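Local coordinates for protein MEM-A1 (Soil metagenome, PDB 6E0S) that probably hydrolyses beta-lactam antibiotics with zinc bound in its active site, as a subclass B3 metallo-beta-lactamase, at residues R245-A248 with R249-E252; I218-S221 with I222-A226; G61-P64 with E65-P68. All blocks are in the same frame, centred on the assembly; numbering follows the deposited sequence.

Contact 1. Residues R245-A248 with R249-E252; sequences RRQA and RQAE. With PO4 (phosphate ion), chain D.
Both glutamines of this turn, Q247 and Q250, carry CG anti to the backbone N (chi1 -168° and -169°), and from there their paths differ: Q250 runs straight on, whereas the bend of Q247 at chi2 carries its NE2 to OE1 of Q250, to which it donates over 3.0 Å. The donor approaches nearly along the C=O axis and the acceptor lies close to the Q247 amide plane, yet the two amide planes stand 89° apart. This holds for one modelled conformer of Q250; a second exists, so the bridge may be partial. The backbone makes a type I beta turn from Q247 to Q250, closed by Q250 N to Q247 O at 3.0 Å. R249 N bonds R246 O in the same i to i+3 pattern. A water bridges Q247 O and the N-H of A251, 2.8 Å from the latter, in the first turn of the next helix. At the other end, R245 N donates to O2 of a phosphate ion, probably from the crystallisation liquor, 2.9 Å away, while the R245 guanidinium pairs with D242. The turn joins helix 243-247 to helix 250-253 at the surface, with Q247 and Q250 both resting on F31 of strand 31-34 and on F258.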
loop_
_atom_site.group_PDB
_atom_site.type_symbol
_atom_site.label_atom_id
_atom_site.label_comp_id
_atom_site.label_asym_id
_atom_site.label_seq_id
_atom_site.Cartn_x
_atom_site.Cartn_y
_atom_site.Cartn_z
ATOM N N ARG A 245 4.884 -7.762 -15.037
ATOM C CA ARG A 245 4.769 -7.679 -16.489
ATOM C C ARG A 245 5.406 -6.395 -17.014
ATOM O O ARG A 245 6.123 -6.412 -18.019
ATOM C CB ARG A 245 3.303 -7.771 -16.929
ATOM C CG ARG A 245 3.150 -7.556 -18.424
ATOM C CD ARG A 245 1.711 -7.616 -18.912
ATOM N NE ARG A 245 0.822 -6.640 -18.274
ATOM C CZ ARG A 245 0.836 -5.317 -18.489
ATOM N NH1 ARG A 245 1.705 -4.763 -19.328
ATOM N NH2 ARG A 245 -0.024 -4.536 -17.849
ATOM N N ARG A 246 5.184 -5.276 -16.325
ATOM C CA ARG A 246 5.760 -4.013 -16.782
ATOM C C ARG A 246 7.263 -3.968 -16.525
ATOM O O ARG A 246 8.034 -3.527 -17.383
ATOM C CB ARG A 246 5.075 -2.840 -16.083
ATOM C CG ARG A 246 3.634 -2.601 -16.517
ATOM C CD ARG A 246 3.081 -1.296 -15.891
ATOM N NE ARG A 246 2.411 -1.596 -14.630
ATOM C CZ ARG A 246 2.687 -1.024 -13.463
ATOM N NH1 ARG A 246 3.617 -0.060 -13.361
ATOM N NH2 ARG A 246 2.018 -1.432 -12.386
ATOM N N GLN A 247 7.698 -4.403 -15.330
ATOM C CA GLN A 247 9.122 -4.353 -15.002
ATOM C C GLN A 247 9.933 -5.219 -15.940
ATOM O O GLN A 247 11.122 -4.955 -16.159
ATOM C CB GLN A 247 9.358 -4.818 -13.565
ATOM C CG GLN A 247 10.782 -4.537 -13.008
ATOM C CD GLN A 247 11.778 -5.635 -13.270
ATOM O OE1 GLN A 247 11.436 -6.819 -13.343
ATOM N NE2 GLN A 247 13.035 -5.245 -13.456
ATOM N N ALA A 248 9.311 -6.270 -16.480
ATOM C CA ALA A 248 9.946 -7.182 -17.414
ATOM C C ALA A 248 10.361 -6.512 -18.707
ATOM O O ALA A 248 11.070 -7.137 -19.495
ATOM C CB ALA A 248 8.985 -8.340 -17.717
ATOM N N ARG A 249 9.905 -5.285 -18.958
ATOM C CA ARG A 249 10.297 -4.517 -20.124
ATOM C C ARG A 249 11.302 -3.409 -19.816
ATOM O O ARG A 249 11.717 -2.717 -20.758
ATOM C CB ARG A 249 9.046 -3.917 -20.801
ATOM C CG ARG A 249 7.887 -4.912 -21.000
ATOM C CD ARG A 249 6.784 -4.369 -21.931
ATOM N NE ARG A 249 7.286 -4.151 -23.283
ATOM C CZ ARG A 249 6.652 -3.447 -24.224
ATOM N NH1 ARG A 249 5.487 -2.857 -23.955
ATOM N NH2 ARG A 249 7.202 -3.308 -25.433
ATOM N N GLN A 250 11.668 -3.212 -18.530
ATOM C CA GLN A 250 12.618 -2.161 -18.146
ATOM C C GLN A 250 13.917 -2.299 -18.924
ATOM O O GLN A 250 14.522 -1.297 -19.334
ATOM C CB GLN A 250 12.880 -2.225 -16.625
ATOM C CG GLN A 250 13.648 -1.043 -15.965
ATOM C CD GLN A 250 13.873 -1.221 -14.431
ATOM O OE1 GLN A 250 13.649 -2.288 -13.879
ATOM N NE2 GLN A 250 14.339 -0.165 -13.762
ATOM N N ALA A 251 14.361 -3.538 -19.131
ATOM C CA ALA A 251 15.609 -3.757 -19.857
ATOM C C ALA A 251 15.575 -3.106 -21.231
ATOM O O ALA A 251 16.563 -2.498 -21.667
ATOM C CB ALA A 251 15.887 -5.258 -19.979
ATOM N N GLU A 252 14.443 -3.216 -21.929
ATOM C CA GLU A 252 14.360 -2.636 -23.261
ATOM C C GLU A 252 13.975 -1.164 -23.217
ATOM O O GLU A 252 14.449 -0.378 -24.043
ATOM C CB GLU A 252 13.347 -3.394 -24.117
ATOM C CG GLU A 252 13.868 -4.679 -24.741
ATOM C CD GLU A 252 14.018 -5.789 -23.722
ATOM O OE1 GLU A 252 14.983 -6.584 -23.842
ATOM O OE2 GLU A 252 13.159 -5.860 -22.814
HETATM P P PO4 D . 2.406 -9.997 -13.036
HETATM O O1 PO4 D . 0.928 -9.912 -13.405
HETATM O O2 PO4 D . 3.004 -8.621 -13.019
HETATM O O3 PO4 D . 2.510 -10.639 -11.663
HETATM O O4 PO4 D . 3.133 -10.837 -14.072
HETATM O O HOH W 1 13.557 -5.788 -17.631
#

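Contact 2. Residues I218-S221 with I222-A226; sequences IKKS and IATVA
Helix 214-226 is the crossover helix of a beta-alpha-beta unit between strands 185-192 and 232-235, and I218 to A226 are its C-terminal nine residues. On one flank I222 leans back over the preceding turn: with CG1 anti to its own carbonyl carbon (chi1 -69°), that methylene lies 3.1 Å from I218 O, and CD1 reaches I218 CG1 at 4.4 Å. I218 also touches L275, and I222 touches A268, both of helix 263-285, so this pair forms part of the seam between the two helices. The backbone follows the regular i to i+4 pattern. I222 N bonds I218 O at 2.9 Å, and V225 N bonds S221 O at 3.0 Å and 166°. The flank of S221 meets the loop residues T166 and L195. Its OG hydrogen-bonds P167 O, the stronger partner, and D217 O, two carbonyls between which its one proton must be divided. The buried S221 hydroxyl is thus satisfied by main-chain oxygens. K220 O, in turn, receives T224 N at 2.8 Å and has the T224 hydroxyl OG1 alongside at 3.0 Å, although which acceptor that hydroxyl's proton uses is not settled.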
loop_
_atom_site.group_PDB
_atom_site.type_symbol
_atom_site.label_atom_id
_atom_site.label_comp_id
_atom_site.label_asym_id
_atom_site.label_seq_id
_atom_site.Cartn_x
_atom_site.Cartn_y
_atom_site.Cartn_z
ATOM N N ILE A 218 -16.108 0.165 -0.256
ATOM C CA ILE A 218 -15.284 -0.496 -1.270
ATOM C C ILE A 218 -15.676 -0.043 -2.674
ATOM O O ILE A 218 -14.809 0.151 -3.527
ATOM C CB ILE A 218 -15.327 -2.029 -1.112
ATOM C CG1 ILE A 218 -14.113 -2.652 -1.793
ATOM C CG2 ILE A 218 -16.561 -2.637 -1.724
ATOM C CD1 ILE A 218 -13.732 -3.993 -1.137
ATOM N N LYS A 219 -16.976 0.136 -2.939
ATOM C CA LYS A 219 -17.398 0.639 -4.243
ATOM C C LYS A 219 -16.873 2.045 -4.469
ATOM O O LYS A 219 -16.408 2.387 -5.567
ATOM C CB LYS A 219 -18.923 0.632 -4.350
ATOM C CG LYS A 219 -19.559 -0.755 -4.386
ATOM C CD LYS A 219 -21.091 -0.655 -4.373
ATOM C CE LYS A 219 -21.595 -0.268 -5.753
ATOM N NZ LYS A 219 -21.305 -1.388 -6.724
ATOM N N LYS A 220 -16.913 2.880 -3.432
ATOM C CA LYS A 220 -16.396 4.228 -3.625
ATOM C C LYS A 220 -14.883 4.222 -3.849
ATOM O O LYS A 220 -14.372 4.994 -4.672
ATOM C CB LYS A 220 -16.761 5.107 -2.434
ATOM C CG LYS A 220 -16.435 6.572 -2.678
ATOM C CD LYS A 220 -16.544 7.390 -1.409
ATOM C CE LYS A 220 -16.196 8.859 -1.670
ATOM N NZ LYS A 220 -15.498 9.431 -0.463
ATOM N N SER A 221 -14.157 3.357 -3.130
ATOM C CA SER A 221 -12.707 3.268 -3.285
ATOM C C SER A 221 -12.333 2.740 -4.668
ATOM O O SER A 221 -11.362 3.208 -5.267
ATOM C CB SER A 221 -12.092 2.376 -2.197
ATOM O OG SER A 221 -12.430 2.862 -0.917
ATOM N N ILE A 222 -13.125 1.811 -5.213
ATOM C CA ILE A 222 -12.875 1.343 -6.572
ATOM C C ILE A 222 -12.997 2.492 -7.562
ATOM O O ILE A 222 -12.169 2.644 -8.472
ATOM C CB ILE A 222 -13.832 0.181 -6.901
ATOM C CG1 ILE A 222 -13.446 -1.052 -6.060
ATOM C CG2 ILE A 222 -13.872 -0.090 -8.406
ATOM C CD1 ILE A 222 -14.451 -2.161 -6.186
ATOM N N ALA A 223 -14.041 3.317 -7.412
ATOM C CA ALA A 223 -14.208 4.473 -8.295
ATOM C C ALA A 223 -13.100 5.494 -8.094
ATOM O O ALA A 223 -12.622 6.093 -9.063
ATOM C CB ALA A 223 -15.569 5.136 -8.077
ATOM N N THR A 224 -12.687 5.711 -6.848
ATOM C CA THR A 224 -11.591 6.632 -6.562
ATOM C C THR A 224 -10.318 6.228 -7.286
ATOM O O THR A 224 -9.679 7.056 -7.948
ATOM C CB THR A 224 -11.336 6.706 -5.063
ATOM O OG1 THR A 224 -12.442 7.338 -4.444
ATOM C CG2 THR A 224 -10.054 7.524 -4.751
ATOM N N VAL A 225 -9.928 4.958 -7.168
ATOM C CA VAL A 225 -8.683 4.516 -7.787
ATOM C C VAL A 225 -8.794 4.552 -9.303
ATOM O O VAL A 225 -7.849 4.938 -10.005
ATOM C CB VAL A 225 -8.312 3.117 -7.259
ATOM C CG1 VAL A 225 -7.150 2.536 -8.062
ATOM C CG2 VAL A 225 -7.940 3.228 -5.787
ATOM N N ALA A 226 -9.961 4.190 -9.836
ATOM C CA ALA A 226 -10.163 4.242 -11.273
ATOM C C ALA A 226 -9.946 5.647 -11.817
ATOM O O ALA A 226 -9.490 5.805 -12.965
ATOM C CB ALA A 226 -11.584 3.770 -11.623
#

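Contact 3. Residues G61-P64 with E65-P68; sequences GGSP and ESAP
The hydroxyls of S63 and S66 converge on the turn from its two ends, their CB-OG bonds roughly at right angles. OG of S66 accepts the N-H of S63 at 2.9 Å (145°), while OG of S63 takes the N-H of E65 in a weak capping bond of 3.2 Å. For S63 this requires OG to sit between the backbone N and the carbonyl carbon (chi1 88°), the rotation that brings it to E65 N. S66 instead holds OG anti to its carbonyl carbon, which carries it to S63 N. The two hydroxyl oxygens lie 3.5 Å apart, and N25 bonds both, its OD1 meeting S66 and its ND2 meeting S63. This reciprocal arrangement is a capping box, and it starts helix 66-76, which follows strand 56-59 through the loop. S63 O faces along the new helix and takes A67 N at 3.2 Å, nearly in line with the carbonyl, with a weaker bond from S66 N. G62, with positive phi (60°), lies against S66, its CA 3.7 Å from S66 OG. On the outer side, E65 extends beyond CG, and its OE1 accepts from a water at 2.7 Å that also lies 2.6 Å from S63 OG. Across the turn, the ring of P68 sets CD 3.4 Å from P64 O.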
loop_
_atom_site.group_PDB
_atom_site.type_symbol
_atom_site.label_atom_id
_atom_site.label_comp_id
_atom_site.label_asym_id
_atom_site.label_seq_id
_atom_site.Cartn_x
_atom_site.Cartn_y
_atom_site.Cartn_z
ATOM N N GLY A 61 5.626 -1.985 5.083
ATOM C CA GLY A 61 6.711 -2.761 5.650
ATOM C C GLY A 61 6.550 -4.245 5.375
ATOM O O GLY A 61 7.314 -5.054 5.914
ATOM N N GLY A 62 5.583 -4.623 4.533
ATOM C CA GLY A 62 5.400 -6.048 4.341
ATOM C C GLY A 62 5.050 -6.720 5.660
ATOM O O GLY A 62 4.536 -6.095 6.599
ATOM N N SER A 63 5.364 -8.003 5.747
ATOM C CA SER A 63 5.151 -8.777 6.966
ATOM C C SER A 63 6.404 -8.730 7.826
ATOM O O SER A 63 7.431 -8.191 7.410
ATOM C CB SER A 63 4.781 -10.203 6.588
ATOM O OG SER A 63 5.951 -10.962 6.438
ATOM N N PRO A 64 6.369 -9.264 9.056
ATOM C CA PRO A 64 7.597 -9.259 9.866
ATOM C C PRO A 64 8.779 -9.879 9.146
ATOM O O PRO A 64 9.889 -9.363 9.253
ATOM C CB PRO A 64 7.197 -10.077 11.103
ATOM C CG PRO A 64 5.737 -9.829 11.229
ATOM C CD PRO A 64 5.212 -9.752 9.832
ATOM N N GLU A 65 8.561 -10.942 8.364
ATOM C CA GLU A 65 9.660 -11.540 7.604
ATOM C C GLU A 65 10.179 -10.615 6.522
ATOM O O GLU A 65 11.339 -10.727 6.128
ATOM C CB GLU A 65 9.198 -12.844 6.947
ATOM C CG GLU A 65 9.285 -14.037 7.807
ATOM C CD GLU A 65 8.486 -15.192 7.268
ATOM O OE1 GLU A 65 7.270 -15.027 7.018
ATOM O OE2 GLU A 65 9.046 -16.268 7.122
ATOM N N SER A 66 9.337 -9.728 6.000
ATOM C CA SER A 66 9.770 -8.819 4.939
ATOM C C SER A 66 10.679 -7.731 5.467
ATOM O O SER A 66 11.550 -7.257 4.736
ATOM C CB SER A 66 8.578 -8.127 4.259
ATOM O OG SER A 66 7.515 -9.015 4.018
ATOM N N ALA A 67 10.454 -7.281 6.705
ATOM C CA ALA A 67 11.132 -6.083 7.191
ATOM C C ALA A 67 12.655 -6.145 7.035
ATOM O O ALA A 67 13.229 -5.190 6.495
ATOM C CB ALA A 67 10.694 -5.818 8.636
ATOM N N PRO A 68 13.358 -7.205 7.419
ATOM C CA PRO A 68 14.826 -7.178 7.213
ATOM C C PRO A 68 15.235 -7.166 5.750
ATOM O O PRO A 68 16.261 -6.555 5.414
ATOM C CB PRO A 68 15.317 -8.440 7.935
ATOM C CG PRO A 68 14.119 -9.287 8.071
ATOM C CD PRO A 68 12.954 -8.368 8.221
HETATM O O HOH W 2 5.244 -13.288 7.211
#

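Overall arrangement
Along the chain contact 3 comes first, then contact 2, then contact 1. Contact 3 follows strand 56-59 of the seven-stranded sheet, whereas contact 2 lies on the helix leading into strand 232-235 of the five-stranded sheet; their centres are 28 Å apart on opposite sides of the chain's centre. The side chains of S63 and I218 are about 9 and 10 Å from a bound zinc ion, and H91, H93 and H169 bind zinc. Contact 1 follows strand 232-235, its centre 28 Å from that of contact 2 and 25 Å from that of contact 3. Contacts 3 and 2, a helix start and a stretch within a helix, belong to the helix layers outside the two sheets of the metallo-beta-lactamase alpha-beta-beta-alpha sandwich; contact 1 is a surface turn between helices.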